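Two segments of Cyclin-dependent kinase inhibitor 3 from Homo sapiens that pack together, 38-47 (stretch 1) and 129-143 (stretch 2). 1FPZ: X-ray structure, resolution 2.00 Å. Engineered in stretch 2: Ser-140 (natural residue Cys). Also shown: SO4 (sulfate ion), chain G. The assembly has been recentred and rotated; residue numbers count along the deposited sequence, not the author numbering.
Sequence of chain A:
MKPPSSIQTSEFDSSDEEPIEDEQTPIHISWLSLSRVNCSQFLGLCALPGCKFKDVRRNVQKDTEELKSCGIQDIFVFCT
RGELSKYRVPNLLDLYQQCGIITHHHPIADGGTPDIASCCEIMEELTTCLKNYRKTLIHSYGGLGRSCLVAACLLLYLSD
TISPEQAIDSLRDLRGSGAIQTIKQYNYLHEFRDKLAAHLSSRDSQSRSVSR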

# COMPACT_ATOMS: atom_id res chain seq x y z
N ASN A 38 16.90 -0.44 8.45
CA ASN A 38 18.14 -0.58 7.70
C ASN A 38 17.96 -0.70 6.20
O ASN A 38 18.51 -1.61 5.58
CB ASN A 38 18.93 -1.78 8.22
CG ASN A 38 19.43 -1.58 9.64
OD1 ASN A 38 20.38 -0.83 9.87
ND2 ASN A 38 18.77 -2.22 10.59
N CYS A 39 17.18 0.21 5.63
CA CYS A 39 16.94 0.23 4.19
C CYS A 39 17.00 1.66 3.70
O CYS A 39 16.33 2.55 4.23
CB CYS A 39 15.58 -0.37 3.87
SG CYS A 39 15.31 -0.69 2.14
N SER A 40 17.83 1.86 2.68
CA SER A 40 18.09 3.15 2.04
C SER A 40 16.91 3.66 1.22
O SER A 40 16.79 4.87 0.95
CB SER A 40 19.29 2.96 1.10
OG SER A 40 19.19 1.73 0.38
N GLN A 41 16.05 2.72 0.83
CA GLN A 41 14.87 2.98 0.00
C GLN A 41 13.69 3.64 0.72
O GLN A 41 13.61 3.63 1.95
CB GLN A 41 14.36 1.66 -0.61
CG GLN A 41 15.21 1.06 -1.76
CD GLN A 41 14.77 1.52 -3.17
OE1 GLN A 41 13.68 1.15 -3.66
NE2 GLN A 41 15.61 2.33 -3.81
N PHE A 42 12.78 4.20 -0.09
CA PHE A 42 11.57 4.86 0.38
C PHE A 42 10.38 4.14 -0.26
O PHE A 42 10.48 3.68 -1.40
CB PHE A 42 11.52 6.33 -0.08
CG PHE A 42 12.25 7.28 0.83
CD1 PHE A 42 13.64 7.31 0.85
CD2 PHE A 42 11.55 8.08 1.71
CE1 PHE A 42 14.33 8.15 1.75
CE2 PHE A 42 12.22 8.90 2.60
CZ PHE A 42 13.61 8.94 2.62
N LEU A 43 9.27 4.06 0.45
CA LEU A 43 8.09 3.42 -0.08
C LEU A 43 6.99 4.46 -0.23
O LEU A 43 6.70 5.19 0.71
CB LEU A 43 7.63 2.32 0.88
CG LEU A 43 6.33 1.60 0.48
CD1 LEU A 43 6.46 0.95 -0.89
CD2 LEU A 43 6.06 0.56 1.53
N GLY A 44 6.38 4.52 -1.41
CA GLY A 44 5.31 5.49 -1.62
C GLY A 44 3.90 5.00 -1.33
O GLY A 44 3.57 3.86 -1.60
N LEU A 45 3.06 5.87 -0.75
CA LEU A 45 1.66 5.55 -0.44
C LEU A 45 0.77 6.68 -0.96
O LEU A 45 1.20 7.84 -1.04
CB LEU A 45 1.41 5.38 1.05
CG LEU A 45 1.61 4.02 1.74
CD1 LEU A 45 3.07 3.85 2.16
CD2 LEU A 45 0.73 3.95 2.98
N CYS A 46 -0.48 6.35 -1.29
CA CYS A 46 -1.41 7.36 -1.81
C CYS A 46 -2.85 6.90 -1.80
O CYS A 46 -3.16 5.79 -1.40
CB CYS A 46 -1.02 7.74 -3.24
SG CYS A 46 -1.37 6.47 -4.49
N ALA A 47 -3.73 7.80 -2.24
CA ALA A 47 -5.16 7.52 -2.34
C ALA A 47 -5.44 7.02 -3.76
O ALA A 47 -4.55 7.03 -4.62
CB ALA A 47 -5.96 8.78 -2.09
S SO4 G . -8.28 2.21 3.79
O1 SO4 G . -8.69 0.84 3.53
O2 SO4 G . -8.86 2.58 5.09
O3 SO4 G . -8.71 3.08 2.68
O4 SO4 G . -6.82 2.27 3.97
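Stretch 2 (129-143) CLKNYRKTLIHSYGG

Neighbouring parallel strands satisfy one another's backbone in a staggered pattern, in which a residue of one strand reaches with its N and O to two residues of the other, and Cyclin-dependent kinase inhibitor 3 offers a compact example. Stretch 2 leaves a helix at Tyr-133, whose positive phi (67°) belongs to a Schellman motif: Tyr-133 N donates to Leu-130 O at 2.7 Å and Arg-134 N to Cys-129 O at 2.7 Å. The chain then extends, and strand 136-139 runs alongside strand 42-46 in the same sense, their axes 32° apart (signed crossing angle -32°) and 4.6 Å apart at closest approach.

Gly-44 sits at the centre of the ladder's bonding. Its N donates to Thr-136 O at 3.1 Å, and its O accepts from Ile-138 N at 2.7 Å, so both polar backbone atoms of the glycine are satisfied by residues flanking its bridge partner, Leu-137, whose CA lies 4.4 Å from Gly-44 CA. Two residues on, Cys-46 N donates to Ile-138 O at 3.2 Å, a weak bond with an angle of 133°. Ile-138 O also receives a CA-H...O contact from Leu-45 CA, likewise at 3.2 Å. At the other end a water continues the ladder where no direct bond spans the strands: it donates to Phe-42 O at 2.8 Å and accepts from Thr-136 N at 2.7 Å. The side chain of Thr-136 turns to its own stretch, OG1 donating to Arg-134 O at 2.8 Å.

Side chains fill the two faces. On one, Leu-45 CG meets Ile-138 CG1 at 3.5 Å, while Leu-43 CD1 reaches Ile-138 CG2 at 3.8 Å. On the other, Cys-46 SG lies 3.5 Å from Leu-137 CD1 and 3.4 Å from His-139 CB. Both ring nitrogens of His-139 are satisfied: His-139 ND1 donates to Ser-140 O at 2.5 Å, and NE2 is bonded elsewhere in the structure. Ala-47 O lies over one face of the ring.

Beyond the strands, Gly-143 CA packs 3.1 Å from Cys-46 O. A CB on Gly-143 would fall 2.3 Å from Cys-46 O, a clash, and the positive phi also favours glycine. Cys-46 O and Gly-143 N, 3.5 Å apart, are too poorly angled to bond. Ala-47 CA rests 3.4 Å from Tyr-141 O, just past the engineered Ser-140, and Gly-142 N gives a weak hydrogen bond to O3 of the sulfate at 3.4 Å.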

# COMPACT_ATOMS: atom_id res chain seq x y z
N CYS A 129 10.86 -5.99 -4.77
CA CYS A 129 10.86 -4.71 -5.46
C CYS A 129 11.98 -3.85 -4.90
O CYS A 129 12.66 -3.16 -5.63
CB CYS A 129 9.52 -3.96 -5.27
SG CYS A 129 8.28 -4.06 -6.61
N LEU A 130 12.17 -3.89 -3.58
CA LEU A 130 13.20 -3.09 -2.95
C LEU A 130 14.59 -3.66 -3.25
O LEU A 130 15.48 -2.92 -3.68
CB LEU A 130 12.95 -3.00 -1.44
CG LEU A 130 11.52 -2.55 -1.06
CD1 LEU A 130 11.28 -2.73 0.42
CD2 LEU A 130 11.31 -1.11 -1.46
N LYS A 131 14.78 -4.95 -3.06
CA LYS A 131 16.08 -5.54 -3.35
C LYS A 131 16.45 -5.36 -4.82
O LYS A 131 17.61 -5.51 -5.17
CB LYS A 131 16.10 -7.02 -2.93
CG LYS A 131 15.94 -7.20 -1.41
CD LYS A 131 17.11 -6.58 -0.62
CE LYS A 131 16.72 -6.16 0.81
NZ LYS A 131 15.98 -4.86 0.89
N ASN A 132 15.48 -5.03 -5.67
CA ASN A 132 15.74 -4.79 -7.10
C ASN A 132 15.86 -3.29 -7.37
O ASN A 132 16.11 -2.87 -8.50
CB ASN A 132 14.61 -5.35 -7.97
CG ASN A 132 14.50 -6.86 -7.91
OD1 ASN A 132 15.46 -7.55 -7.56
ND2 ASN A 132 13.33 -7.39 -8.27
N TYR A 133 15.65 -2.49 -6.32
CA TYR A 133 15.73 -1.03 -6.41
C TYR A 133 14.61 -0.44 -7.27
O TYR A 133 14.79 0.58 -7.94
CB TYR A 133 17.11 -0.62 -6.94
CG TYR A 133 18.26 -1.06 -6.04
CD1 TYR A 133 18.40 -2.40 -5.68
CD2 TYR A 133 19.18 -0.15 -5.53
CE1 TYR A 133 19.40 -2.82 -4.83
CE2 TYR A 133 20.20 -0.56 -4.68
CZ TYR A 133 20.30 -1.90 -4.34
OH TYR A 133 21.31 -2.36 -3.52
N ARG A 134 13.45 -1.08 -7.23
CA ARG A 134 12.31 -0.62 -8.01
C ARG A 134 11.49 0.48 -7.33
O ARG A 134 11.03 0.32 -6.20
CB ARG A 134 11.38 -1.80 -8.32
CG ARG A 134 11.93 -2.78 -9.34
CD ARG A 134 12.22 -2.06 -10.64
NE ARG A 134 11.01 -1.77 -11.43
CZ ARG A 134 10.50 -2.60 -12.33
NH1 ARG A 134 9.42 -2.26 -13.00
NH2 ARG A 134 11.08 -3.77 -12.56
N LYS A 135 11.29 1.59 -8.03
CA LYS A 135 10.49 2.66 -7.48
C LYS A 135 9.10 2.07 -7.26
O LYS A 135 8.36 1.81 -8.21
CB LYS A 135 10.41 3.81 -8.47
CG LYS A 135 9.50 4.95 -8.01
CD LYS A 135 9.92 6.25 -8.64
CE LYS A 135 9.11 7.42 -8.10
NZ LYS A 135 9.84 8.71 -8.25
N THR A 136 8.74 1.87 -6.00
CA THR A 136 7.46 1.26 -5.67
C THR A 136 6.43 2.15 -4.95
O THR A 136 6.74 2.85 -3.99
CB THR A 136 7.70 0.02 -4.84
OG1 THR A 136 8.56 -0.85 -5.57
CG2 THR A 136 6.41 -0.70 -4.51
N LEU A 137 5.18 2.05 -5.39
CA LEU A 137 4.06 2.81 -4.83
C LEU A 137 2.88 1.89 -4.44
O LEU A 137 2.56 0.95 -5.18
CB LEU A 137 3.59 3.79 -5.89
CG LEU A 137 2.12 4.11 -5.92
CD1 LEU A 137 1.79 5.07 -4.80
CD2 LEU A 137 1.77 4.69 -7.31
N ILE A 138 2.23 2.16 -3.29
CA ILE A 138 1.09 1.34 -2.88
C ILE A 138 -0.12 2.21 -2.55
O ILE A 138 0.03 3.32 -2.06
CB ILE A 138 1.43 0.43 -1.66
CG1 ILE A 138 1.30 1.20 -0.33
CG2 ILE A 138 2.87 -0.05 -1.78
CD1 ILE A 138 1.78 0.42 0.86
N HIS A 139 -1.31 1.72 -2.84
CA HIS A 139 -2.49 2.51 -2.54
C HIS A 139 -3.74 1.69 -2.32
O HIS A 139 -3.89 0.58 -2.82
CB HIS A 139 -2.76 3.51 -3.67
CG HIS A 139 -3.65 2.99 -4.76
ND1 HIS A 139 -4.95 2.58 -4.53
CD2 HIS A 139 -3.44 2.86 -6.09
CE1 HIS A 139 -5.50 2.23 -5.68
NE2 HIS A 139 -4.61 2.39 -6.64
N SER A 140 -4.65 2.28 -1.58
CA SER A 140 -5.94 1.73 -1.25
C SER A 140 -6.96 2.71 -1.83
O SER A 140 -6.82 3.19 -2.95
CB SER A 140 -6.09 1.69 0.26
OG SER A 140 -5.91 0.39 0.74
N TYR A 141 -7.98 3.02 -1.04
CA TYR A 141 -8.98 3.99 -1.45
C TYR A 141 -8.48 5.36 -0.99
O TYR A 141 -8.28 6.26 -1.80
CB TYR A 141 -10.33 3.66 -0.79
CG TYR A 141 -11.39 4.69 -1.10
CD1 TYR A 141 -12.38 5.01 -0.17
CD2 TYR A 141 -11.36 5.41 -2.31
CE1 TYR A 141 -13.30 6.03 -0.41
CE2 TYR A 141 -12.28 6.43 -2.56
CZ TYR A 141 -13.24 6.74 -1.61
OH TYR A 141 -14.10 7.78 -1.84
N GLY A 142 -8.24 5.49 0.31
CA GLY A 142 -7.73 6.74 0.85
C GLY A 142 -6.31 6.67 1.39
O GLY A 142 -5.87 7.57 2.10
N GLY A 143 -5.60 5.60 1.05
CA GLY A 143 -4.22 5.45 1.53
C GLY A 143 -4.11 5.67 3.03
O GLY A 143 -3.22 6.39 3.52
O HOH W 1 10.23 3.16 -4.09